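Local coordinates for putative TetR-family transcriptional regulator (Bordetella parapertussis 12822, PDB 3CCY), which probably binds regulatory DNA as a TetR-family transcription factor, possibly as a repressor, at residues D17-R22 and S49-Y54; M26-G31 and H109-T114; E75-V80 and I135-D140. All coordinates share one frame; numbering follows the deposited sequence.

Interaction 1. Residues D17-R22 and S49-Y54; sequences DTIIER and SRLYHY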
loop_
_atom_site.group_PDB
_atom_site.type_symbol
_atom_site.label_atom_id
_atom_site.label_comp_id
_atom_site.label_asym_id
_atom_site.label_seq_id
_atom_site.Cartn_x
_atom_site.Cartn_y
_atom_site.Cartn_z
ATOM N N ASP A 17 -10.142 25.470 -6.930
ATOM C CA ASP A 17 -9.180 24.711 -6.136
ATOM C C ASP A 17 -9.664 24.423 -4.722
ATOM O O ASP A 17 -9.168 23.502 -4.083
ATOM C CB ASP A 17 -7.830 25.436 -6.072
ATOM C CG ASP A 17 -7.625 26.403 -7.226
ATOM O OD1 ASP A 17 -7.754 25.985 -8.408
ATOM O OD2 ASP A 17 -7.343 27.592 -6.939
ATOM N N THR A 18 -10.614 25.211 -4.230
ATOM C CA THR A 18 -11.219 24.946 -2.926
ATOM C C THR A 18 -12.037 23.656 -2.997
ATOM O O THR A 18 -11.942 22.806 -2.113
ATOM C CB THR A 18 -12.104 26.115 -2.449
ATOM O OG1 THR A 18 -11.433 27.355 -2.700
ATOM C CG2 THR A 18 -12.412 25.992 -0.954
ATOM N N ILE A 19 -12.830 23.521 -4.061
ATOM C CA ILE A 19 -13.595 22.303 -4.330
ATOM C C ILE A 19 -12.641 21.110 -4.390
ATOM O O ILE A 19 -12.809 20.144 -3.650
ATOM C CB ILE A 19 -14.419 22.418 -5.644
ATOM C CG1 ILE A 19 -15.377 23.613 -5.569
ATOM C CG2 ILE A 19 -15.191 21.126 -5.921
ATOM C CD1 ILE A 19 -15.657 24.252 -6.903
ATOM N N ILE A 20 -11.631 21.215 -5.251
ATOM C CA ILE A 20 -10.593 20.199 -5.396
ATOM C C ILE A 20 -9.918 19.885 -4.059
ATOM O O ILE A 20 -9.759 18.717 -3.708
ATOM C CB ILE A 20 -9.529 20.618 -6.460
ATOM C CG1 ILE A 20 -10.142 20.645 -7.866
ATOM C CG2 ILE A 20 -8.319 19.684 -6.430
ATOM C CD1 ILE A 20 -10.381 19.260 -8.467
ATOM N N GLU A 21 -9.539 20.936 -3.325
ATOM C CA GLU A 21 -8.874 20.825 -2.023
ATOM C C GLU A 21 -9.760 20.098 -1.011
ATOM O O GLU A 21 -9.307 19.185 -0.315
ATOM C CB GLU A 21 -8.523 22.225 -1.490
ATOM C CG GLU A 21 -7.482 22.271 -0.348
ATOM C CD GLU A 21 -7.075 23.710 0.045
ATOM O OE1 GLU A 21 -5.957 23.877 0.600
ATOM O OE2 GLU A 21 -7.859 24.668 -0.198
ATOM N N ARG A 22 -11.027 20.505 -0.951
ATOM C CA ARG A 22 -11.965 19.979 0.037
ATOM C C ARG A 22 -12.414 18.547 -0.306
ATOM O O ARG A 22 -12.551 17.705 0.591
ATOM C CB ARG A 22 -13.155 20.939 0.220
ATOM C CG ARG A 22 -13.433 21.296 1.676
ATOM C CD ARG A 22 -12.720 22.579 2.120
ATOM N NE ARG A 22 -13.644 23.719 2.188
ATOM C CZ ARG A 22 -13.314 24.960 2.555
ATOM N NH1 ARG A 22 -12.063 25.258 2.897
ATOM N NH2 ARG A 22 -14.239 25.907 2.574
ATOM N N SER A 49 -25.642 23.547 -6.509
ATOM C CA SER A 49 -25.655 24.158 -7.849
ATOM C C SER A 49 -24.248 24.618 -8.293
ATOM O O SER A 49 -23.836 24.260 -9.430
ATOM C CB SER A 49 -26.631 25.348 -7.886
ATOM O OG SER A 49 -27.814 25.078 -7.138
ATOM N N ARG A 50 -23.631 25.428 -7.370
ATOM C CA ARG A 50 -22.405 26.145 -7.712
ATOM C C ARG A 50 -21.192 25.252 -8.023
ATOM O O ARG A 50 -20.200 25.722 -8.584
ATOM C CB ARG A 50 -22.072 27.166 -6.621
ATOM C CG ARG A 50 -23.157 28.227 -6.426
ATOM C CD ARG A 50 -22.642 29.469 -5.702
ATOM N NE ARG A 50 -21.638 30.196 -6.490
ATOM C CZ ARG A 50 -20.320 30.122 -6.291
ATOM N NH1 ARG A 50 -19.490 30.818 -7.063
ATOM N NH2 ARG A 50 -19.828 29.356 -5.322
ATOM N N LEU A 51 -21.273 23.970 -7.669
ATOM C CA LEU A 51 -20.219 23.007 -8.022
ATOM C C LEU A 51 -20.159 22.733 -9.517
ATOM O O LEU A 51 -19.072 22.582 -10.084
ATOM C CB LEU A 51 -20.411 21.683 -7.286
ATOM C CG LEU A 51 -19.538 21.414 -6.066
ATOM C CD1 LEU A 51 -19.947 22.308 -4.905
ATOM C CD2 LEU A 51 -19.665 19.954 -5.695
ATOM N N TYR A 52 -21.327 22.704 -10.149
ATOM C CA TYR A 52 -21.426 22.340 -11.550
ATOM C C TYR A 52 -21.045 23.458 -12.470
ATOM O O TYR A 52 -20.943 23.262 -13.656
ATOM C CB TYR A 52 -22.803 21.811 -11.889
ATOM C CG TYR A 52 -23.164 20.564 -11.155
ATOM C CD1 TYR A 52 -23.700 20.617 -9.919
ATOM C CD2 TYR A 52 -22.968 19.331 -11.711
ATOM C CE1 TYR A 52 -24.022 19.486 -9.257
ATOM C CE2 TYR A 52 -23.285 18.206 -11.049
ATOM C CZ TYR A 52 -23.812 18.290 -9.827
ATOM O OH TYR A 52 -24.131 17.164 -9.162
ATOM N N HIS A 53 -20.819 24.625 -11.900
ATOM C CA HIS A 53 -20.257 25.790 -12.589
ATOM C C HIS A 53 -18.797 25.521 -12.971
ATOM O O HIS A 53 -18.268 26.136 -13.899
ATOM C CB HIS A 53 -20.362 27.032 -11.689
ATOM C CG HIS A 53 -20.129 28.332 -12.400
ATOM N ND1 HIS A 53 -21.158 29.097 -12.916
ATOM C CD2 HIS A 53 -18.988 29.019 -12.655
ATOM C CE1 HIS A 53 -20.658 30.188 -13.473
ATOM N NE2 HIS A 53 -19.343 30.165 -13.325
ATOM N N TYR A 54 -18.166 24.582 -12.265
ATOM C CA TYR A 54 -16.756 24.246 -12.487
ATOM C C TYR A 54 -16.539 22.797 -12.905
ATOM O O TYR A 54 -15.557 22.492 -13.588
ATOM C CB TYR A 54 -15.925 24.564 -11.239
ATOM C CG TYR A 54 -16.219 25.923 -10.646
ATOM C CD1 TYR A 54 -15.611 27.077 -11.151
ATOM C CD2 TYR A 54 -17.113 26.059 -9.588
ATOM C CE1 TYR A 54 -15.887 28.330 -10.609
ATOM C CE2 TYR A 54 -17.399 27.308 -9.041
ATOM C CZ TYR A 54 -16.785 28.437 -9.556
ATOM O OH TYR A 54 -17.074 29.671 -9.010
#

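Interaction 2. Residues M26-G31 and H109-T114; sequences MFARQG and HVVMLT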
loop_
_atom_site.group_PDB
_atom_site.type_symbol
_atom_site.label_atom_id
_atom_site.label_comp_id
_atom_site.label_asym_id
_atom_site.label_seq_id
_atom_site.Cartn_x
_atom_site.Cartn_y
_atom_site.Cartn_z
HETATM N N MSE A 26 -11.880 14.692 1.706
HETATM C CA MSE A 26 -12.919 13.699 1.976
HETATM C C MSE A 26 -12.684 12.343 1.312
HETATM O O MSE A 26 -12.852 11.303 1.957
HETATM C CB MSE A 26 -14.289 14.251 1.630
HETATM C CG MSE A 26 -14.843 15.118 2.745
HETATM SE SE MSE A 26 -16.574 15.858 2.361
HETATM C CE MSE A 26 -16.019 17.199 1.057
ATOM N N PHE A 27 -12.283 12.355 0.038
ATOM C CA PHE A 27 -11.963 11.125 -0.692
ATOM C C PHE A 27 -10.868 10.320 0.015
ATOM O O PHE A 27 -10.810 9.088 -0.116
ATOM C CB PHE A 27 -11.491 11.428 -2.122
ATOM C CG PHE A 27 -12.546 12.025 -3.035
ATOM C CD1 PHE A 27 -13.898 11.996 -2.714
ATOM C CD2 PHE A 27 -12.164 12.574 -4.255
ATOM C CE1 PHE A 27 -14.849 12.540 -3.576
ATOM C CE2 PHE A 27 -13.102 13.116 -5.124
ATOM C CZ PHE A 27 -14.452 13.098 -4.782
ATOM N N ALA A 28 -9.981 11.030 0.720
ATOM C CA ALA A 28 -8.843 10.419 1.424
ATOM C C ALA A 28 -9.162 9.918 2.845
ATOM O O ALA A 28 -8.493 8.999 3.317
ATOM C CB ALA A 28 -7.623 11.363 1.434
ATOM N N ARG A 29 -10.159 10.504 3.525
ATOM C CA ARG A 29 -10.648 9.931 4.798
ATOM C C ARG A 29 -11.627 8.780 4.525
ATOM O O ARG A 29 -11.243 7.613 4.627
ATOM C CB ARG A 29 -11.319 10.961 5.726
ATOM C CG ARG A 29 -10.685 12.340 5.826
ATOM C CD ARG A 29 -9.283 12.318 6.431
ATOM N NE ARG A 29 -8.646 13.633 6.316
ATOM C CZ ARG A 29 -7.980 14.059 5.242
ATOM N NH1 ARG A 29 -7.845 13.272 4.180
ATOM N NH2 ARG A 29 -7.438 15.275 5.232
ATOM N N GLN A 30 -12.876 9.112 4.166
ATOM C CA GLN A 30 -13.940 8.108 3.961
ATOM C C GLN A 30 -13.945 7.419 2.598
ATOM O O GLN A 30 -14.532 6.340 2.455
ATOM C CB GLN A 30 -15.338 8.676 4.248
ATOM C CG GLN A 30 -15.713 9.929 3.477
ATOM C CD GLN A 30 -15.621 11.184 4.334
ATOM O OE1 GLN A 30 -14.616 11.420 5.017
ATOM N NE2 GLN A 30 -16.675 11.995 4.305
ATOM N N GLY A 31 -13.306 8.038 1.604
ATOM C CA GLY A 31 -13.227 7.458 0.263
ATOM C C GLY A 31 -14.179 8.077 -0.744
ATOM O O GLY A 31 -15.005 8.935 -0.407
ATOM N N HIS A 109 -2.112 12.831 -2.813
ATOM C CA HIS A 109 -1.229 11.646 -2.892
ATOM C C HIS A 109 -1.996 10.359 -2.541
ATOM O O HIS A 109 -2.068 9.412 -3.329
ATOM C CB HIS A 109 -0.060 11.859 -1.924
ATOM C CG HIS A 109 1.161 11.040 -2.214
ATOM N ND1 HIS A 109 1.380 9.799 -1.644
ATOM C CD2 HIS A 109 2.256 11.311 -2.971
ATOM C CE1 HIS A 109 2.554 9.338 -2.051
ATOM N NE2 HIS A 109 3.111 10.240 -2.849
ATOM N N VAL A 110 -2.595 10.331 -1.355
ATOM C CA VAL A 110 -3.429 9.199 -0.946
ATOM C C VAL A 110 -4.474 8.878 -2.032
ATOM O O VAL A 110 -4.623 7.711 -2.424
ATOM C CB VAL A 110 -4.119 9.436 0.434
ATOM C CG1 VAL A 110 -5.095 8.298 0.772
ATOM C CG2 VAL A 110 -3.089 9.605 1.534
ATOM N N VAL A 111 -5.161 9.911 -2.538
ATOM C CA VAL A 111 -6.200 9.724 -3.575
ATOM C C VAL A 111 -5.624 9.074 -4.870
ATOM O O VAL A 111 -6.286 8.211 -5.468
ATOM C CB VAL A 111 -7.032 11.037 -3.839
ATOM C CG1 VAL A 111 -7.977 10.868 -5.010
ATOM C CG2 VAL A 111 -7.865 11.418 -2.618
HETATM N N MSE A 112 -4.412 9.479 -5.279
HETATM C CA MSE A 112 -3.738 8.826 -6.399
HETATM C C MSE A 112 -3.556 7.335 -6.088
HETATM O O MSE A 112 -4.076 6.479 -6.819
HETATM C CB MSE A 112 -2.388 9.493 -6.710
HETATM C CG MSE A 112 -1.736 9.071 -8.049
HETATM SE SE MSE A 112 -2.786 9.475 -9.676
HETATM C CE MSE A 112 -3.778 7.795 -9.834
ATOM N N LEU A 113 -2.872 7.040 -4.977
ATOM C CA LEU A 113 -2.572 5.671 -4.521
ATOM C C LEU A 113 -3.788 4.814 -4.200
ATOM O O LEU A 113 -3.637 3.624 -3.961
ATOM C CB LEU A 113 -1.633 5.707 -3.300
ATOM C CG LEU A 113 -0.291 6.428 -3.517
ATOM C CD1 LEU A 113 0.581 6.461 -2.273
ATOM C CD2 LEU A 113 0.502 5.833 -4.716
ATOM N N THR A 114 -4.987 5.389 -4.217
ATOM C CA THR A 114 -6.156 4.727 -3.613
ATOM C C THR A 114 -7.452 4.737 -4.433
ATOM O O THR A 114 -8.289 3.845 -4.271
ATOM C CB THR A 114 -6.422 5.315 -2.180
ATOM O OG1 THR A 114 -5.644 4.597 -1.210
ATOM C CG2 THR A 114 -7.909 5.277 -1.783
#

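Interaction 3. Residues E75-V80 and I135-D140; sequences ERCRQV and IAYVRD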
loop_
_atom_site.group_PDB
_atom_site.type_symbol
_atom_site.label_atom_id
_atom_site.label_comp_id
_atom_site.label_asym_id
_atom_site.label_seq_id
_atom_site.Cartn_x
_atom_site.Cartn_y
_atom_site.Cartn_z
ATOM N N GLU A 75 6.570 16.133 -14.052
ATOM C CA GLU A 75 7.398 17.268 -14.432
ATOM C C GLU A 75 8.529 17.428 -13.434
ATOM O O GLU A 75 9.670 17.597 -13.839
ATOM C CB GLU A 75 6.611 18.572 -14.540
ATOM C CG GLU A 75 7.066 19.536 -15.676
ATOM C CD GLU A 75 8.365 19.139 -16.481
ATOM O OE1 GLU A 75 9.496 19.488 -16.028
ATOM O OE2 GLU A 75 8.236 18.531 -17.599
ATOM N N ARG A 76 8.230 17.312 -12.141
ATOM C CA ARG A 76 9.267 17.513 -11.145
ATOM C C ARG A 76 10.338 16.439 -11.184
ATOM O O ARG A 76 11.512 16.750 -10.992
ATOM C CB ARG A 76 8.661 17.794 -9.778
ATOM C CG ARG A 76 7.889 19.134 -9.849
ATOM C CD ARG A 76 7.130 19.481 -8.616
ATOM N NE ARG A 76 8.033 19.769 -7.510
ATOM C CZ ARG A 76 7.668 19.758 -6.236
ATOM N NH1 ARG A 76 6.408 19.504 -5.918
ATOM N NH2 ARG A 76 8.573 19.976 -5.293
ATOM N N CYS A 77 9.933 15.200 -11.476
ATOM C CA CYS A 77 10.857 14.083 -11.719
ATOM C C CYS A 77 11.817 14.380 -12.861
ATOM O O CYS A 77 13.004 14.056 -12.800
ATOM C CB CYS A 77 10.089 12.817 -12.103
ATOM S SG CYS A 77 9.510 11.834 -10.762
ATOM N N ARG A 78 11.279 14.913 -13.941
ATOM C CA ARG A 78 12.094 15.257 -15.088
ATOM C C ARG A 78 13.151 16.293 -14.723
ATOM O O ARG A 78 14.314 16.137 -15.113
ATOM C CB ARG A 78 11.235 15.769 -16.256
ATOM C CG ARG A 78 10.473 14.658 -16.936
ATOM C CD ARG A 78 9.597 15.184 -18.111
ATOM N NE ARG A 78 8.470 14.249 -18.245
ATOM C CZ ARG A 78 7.189 14.592 -18.094
ATOM N NH1 ARG A 78 6.247 13.659 -18.242
ATOM N NH2 ARG A 78 6.846 15.867 -17.836
ATOM N N GLN A 79 12.763 17.334 -13.989
ATOM C CA GLN A 79 13.732 18.358 -13.558
ATOM C C GLN A 79 14.852 17.727 -12.732
ATOM O O GLN A 79 16.001 18.100 -12.871
ATOM C CB GLN A 79 13.091 19.468 -12.731
ATOM C CG GLN A 79 11.956 20.229 -13.356
ATOM C CD GLN A 79 11.169 21.037 -12.294
ATOM O OE1 GLN A 79 11.742 21.858 -11.556
ATOM N NE2 GLN A 79 9.851 20.799 -12.219
ATOM N N VAL A 80 14.509 16.789 -11.853
ATOM C CA VAL A 80 15.506 16.043 -11.110
ATOM C C VAL A 80 16.404 15.236 -12.053
ATOM O O VAL A 80 17.636 15.299 -11.942
ATOM C CB VAL A 80 14.854 15.136 -10.038
ATOM C CG1 VAL A 80 15.858 14.174 -9.434
ATOM C CG2 VAL A 80 14.257 15.983 -8.904
ATOM N N ILE A 135 6.875 5.177 -12.751
ATOM C CA ILE A 135 7.551 3.933 -12.447
ATOM C C ILE A 135 8.811 3.737 -13.331
ATOM O O ILE A 135 9.878 3.348 -12.829
ATOM C CB ILE A 135 6.559 2.767 -12.597
ATOM C CG1 ILE A 135 5.457 2.913 -11.542
ATOM C CG2 ILE A 135 7.268 1.376 -12.516
ATOM C CD1 ILE A 135 4.395 1.892 -11.601
ATOM N N ALA A 136 8.669 4.015 -14.631
ATOM C CA ALA A 136 9.764 3.857 -15.599
ATOM C C ALA A 136 10.958 4.738 -15.195
ATOM O O ALA A 136 12.112 4.294 -15.235
ATOM C CB ALA A 136 9.304 4.183 -17.027
ATOM N N TYR A 137 10.684 5.958 -14.770
ATOM C CA TYR A 137 11.755 6.842 -14.331
ATOM C C TYR A 137 12.566 6.193 -13.195
ATOM O O TYR A 137 13.788 6.265 -13.179
ATOM C CB TYR A 137 11.218 8.201 -13.863
ATOM C CG TYR A 137 10.781 9.134 -14.972
ATOM C CD1 TYR A 137 11.432 9.141 -16.190
ATOM C CD2 TYR A 137 9.732 10.059 -14.777
ATOM C CE1 TYR A 137 11.062 10.004 -17.212
ATOM C CE2 TYR A 137 9.345 10.960 -15.819
ATOM C CZ TYR A 137 10.022 10.905 -17.025
ATOM O OH TYR A 137 9.684 11.721 -18.090
ATOM N N VAL A 138 11.876 5.584 -12.236
ATOM C CA VAL A 138 12.539 5.002 -11.074
ATOM C C VAL A 138 13.304 3.725 -11.492
ATOM O O VAL A 138 14.444 3.512 -11.074
ATOM C CB VAL A 138 11.515 4.655 -9.972
ATOM C CG1 VAL A 138 12.200 3.808 -8.831
ATOM C CG2 VAL A 138 10.914 5.986 -9.413
ATOM N N ARG A 139 12.654 2.897 -12.298
ATOM C CA ARG A 139 13.266 1.657 -12.781
ATOM C C ARG A 139 14.564 1.958 -13.500
ATOM O O ARG A 139 15.596 1.331 -13.206
ATOM C CB ARG A 139 12.351 0.901 -13.729
ATOM C CG ARG A 139 12.916 -0.488 -14.124
ATOM C CD ARG A 139 12.437 -0.924 -15.502
ATOM N NE ARG A 139 13.273 -0.385 -16.576
ATOM C CZ ARG A 139 13.923 -1.118 -17.473
ATOM N NH1 ARG A 139 13.848 -2.454 -17.462
ATOM N NH2 ARG A 139 14.657 -0.513 -18.386
ATOM N N ASP A 140 14.493 2.899 -14.436
ATOM C CA ASP A 140 15.635 3.274 -15.252
ATOM C C ASP A 140 16.734 3.868 -14.363
ATOM O O ASP A 140 17.907 3.600 -14.595
ATOM C CB ASP A 140 15.244 4.244 -16.358
ATOM C CG ASP A 140 14.372 3.602 -17.450
ATOM O OD1 ASP A 140 14.097 2.394 -17.397
ATOM O OD2 ASP A 140 13.971 4.333 -18.391
#

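Interaction 1. Residues D17-R22 and S49-Y54
I19, on the first helix of the three-helix DNA-binding domain that marks the TetR family, meets Y54 and L51 at the far end of the predicted helix-turn-helix. No hydrogen bond joins the two segments; the contact between them is apolar. The CA atoms of I19 and L51 stand 7.6 Å apart. I19 sends out its two branches to different partners. CG1 lies anti to the carbonyl carbon (chi1 -58°) and carries CD1 to the Y54 ring, reaching CD2 at 3.5 Å. The same CD1 is 4.1 Å from both CG and CE2 of Y54, so the methyl is centred on the CD2 corner, oblique to the ring. On the other side of the contact, Y54 holds its CG anti to the carbonyl carbon and beside the backbone N (chi1 -46°), which turns the ring toward I19. The I19 and Y54 side chains cross at roughly a right angle. The other branch of I19, CG2, faces L51, coming within 4.4 Å of its CG; this contact is looser than the one to Y54. L51 itself also packs on I37 and I40 of helix 37-43, while I19 touches I40 and F55, and the I19–L51 pair thereby belongs to the small core shared by the helices of this domain. In TetR relatives the region equivalent to 49-54 faces DNA, and a similar role is likely here. Y54 adds I15, R16 and Y12 to its surroundings, on the N-terminal side of I19. Next to the contact, R22 gives its NE to A43 O, and T18 CG2 lies over the centre of the R22 guanidinium. H53 CD2 lies over one face of the Y54 ring, 3.7 Å above the plane and displaced toward the rim.

Interaction 2. Residues M26-G31 and H109-T114
F27 and A28 pack against V110 and V111 through purely apolar contacts, with the CA atoms of A28 and V111 only 5.7 Å apart. V111 supplies the branch that lies beside its own backbone N: CG2 comes within 3.7 Å of F27 CB and 4.1 Å of A28 CB. F27 touches with its CB, while its ring leads away to meet Y32, the planes inclined at about 55°. V110 uses its other branch, CG1, which is anti to the backbone N (chi1 174°), and this methyl lies 4.0 Å from A28 CB. The small A28 thus fits beside two valines on successive positions of the partner helix. Such packing joins the first helix of the TetR-type DNA-binding domain to helix 87-115 of the C-terminal region, with V111 also touching L62, M65 and L66 of the linking helix 58-81. Beside the contact, R29 NH1 forms a salt bridge with D107, one turn before V111, and the edge of the R29 guanidinium lies beside A28 CB. Among the backbone bonds, M26 O is approached by the N atoms of R29, Q30 and G31, each in a weak bond. G31, with phi 102°, leaves the helical range, and its O accepts a hydrogen bond from T35 OG1.

Interaction 3. Residues E75-V80 and I135-D140
Y137 of helix 122-145 reaches across to C77 and R78 of helix 58-81, where the CA atoms of C77 and Y137 are 7.7 Å apart. At the start of the first segment E75 does not touch residues 135-140 but steadies what does: its OE2 takes a hydrogen bond from R78 NH2 at 3.0 Å, part of a salt bridge, from well above the carboxylate plane. C77 brings its CB to 3.9 Å from Y137 CD2, oblique to the ring. R78 makes the polar link. Its chain runs extended from CG to NE, with chi2 180°, and NE donates to Y137 OH at 2.8 Å with an N-H...O angle of 148°. The oxygen lies near the guanidinium plane, which stands 76° to the ring, and R78 CG also lies near, 3.3 Å from Y137 OH. With NE spent on the tyrosine and NH2 on the glutamate, the rotation of the guanidinium is fixed at two points. A weak, long ion pair links R78 NH1 to E133. The Y137 side chain also touches L74 and L81 of helix 58-81. The whole is a helix-to-helix contact of the all-helical body characteristic of TetR-family proteins, where the long helix 58-81, running on from the DNA-binding domain, packs with the helices of the C-terminal region.

Overall arrangement
The three contacts run in space from the DNA-binding domain into the helical body; along the chain interaction 2 crosses both others, while 1 and 3 are in series. Interactions 1 and 2 share helix 15-29, their centres about 17 Å apart: the first sets that helix against the end of the predicted helix-turn-helix, the second ties it to helix 87-115. Interaction 3 lies on the opposite side of the chain's centre, its centre about 31 Å from that of interaction 1 and about 23 Å from that of interaction 2; the nearest atoms of interactions 2 and 3 are about 9 Å apart. Helix 58-81 carries residues 75-80 and also borders interaction 2.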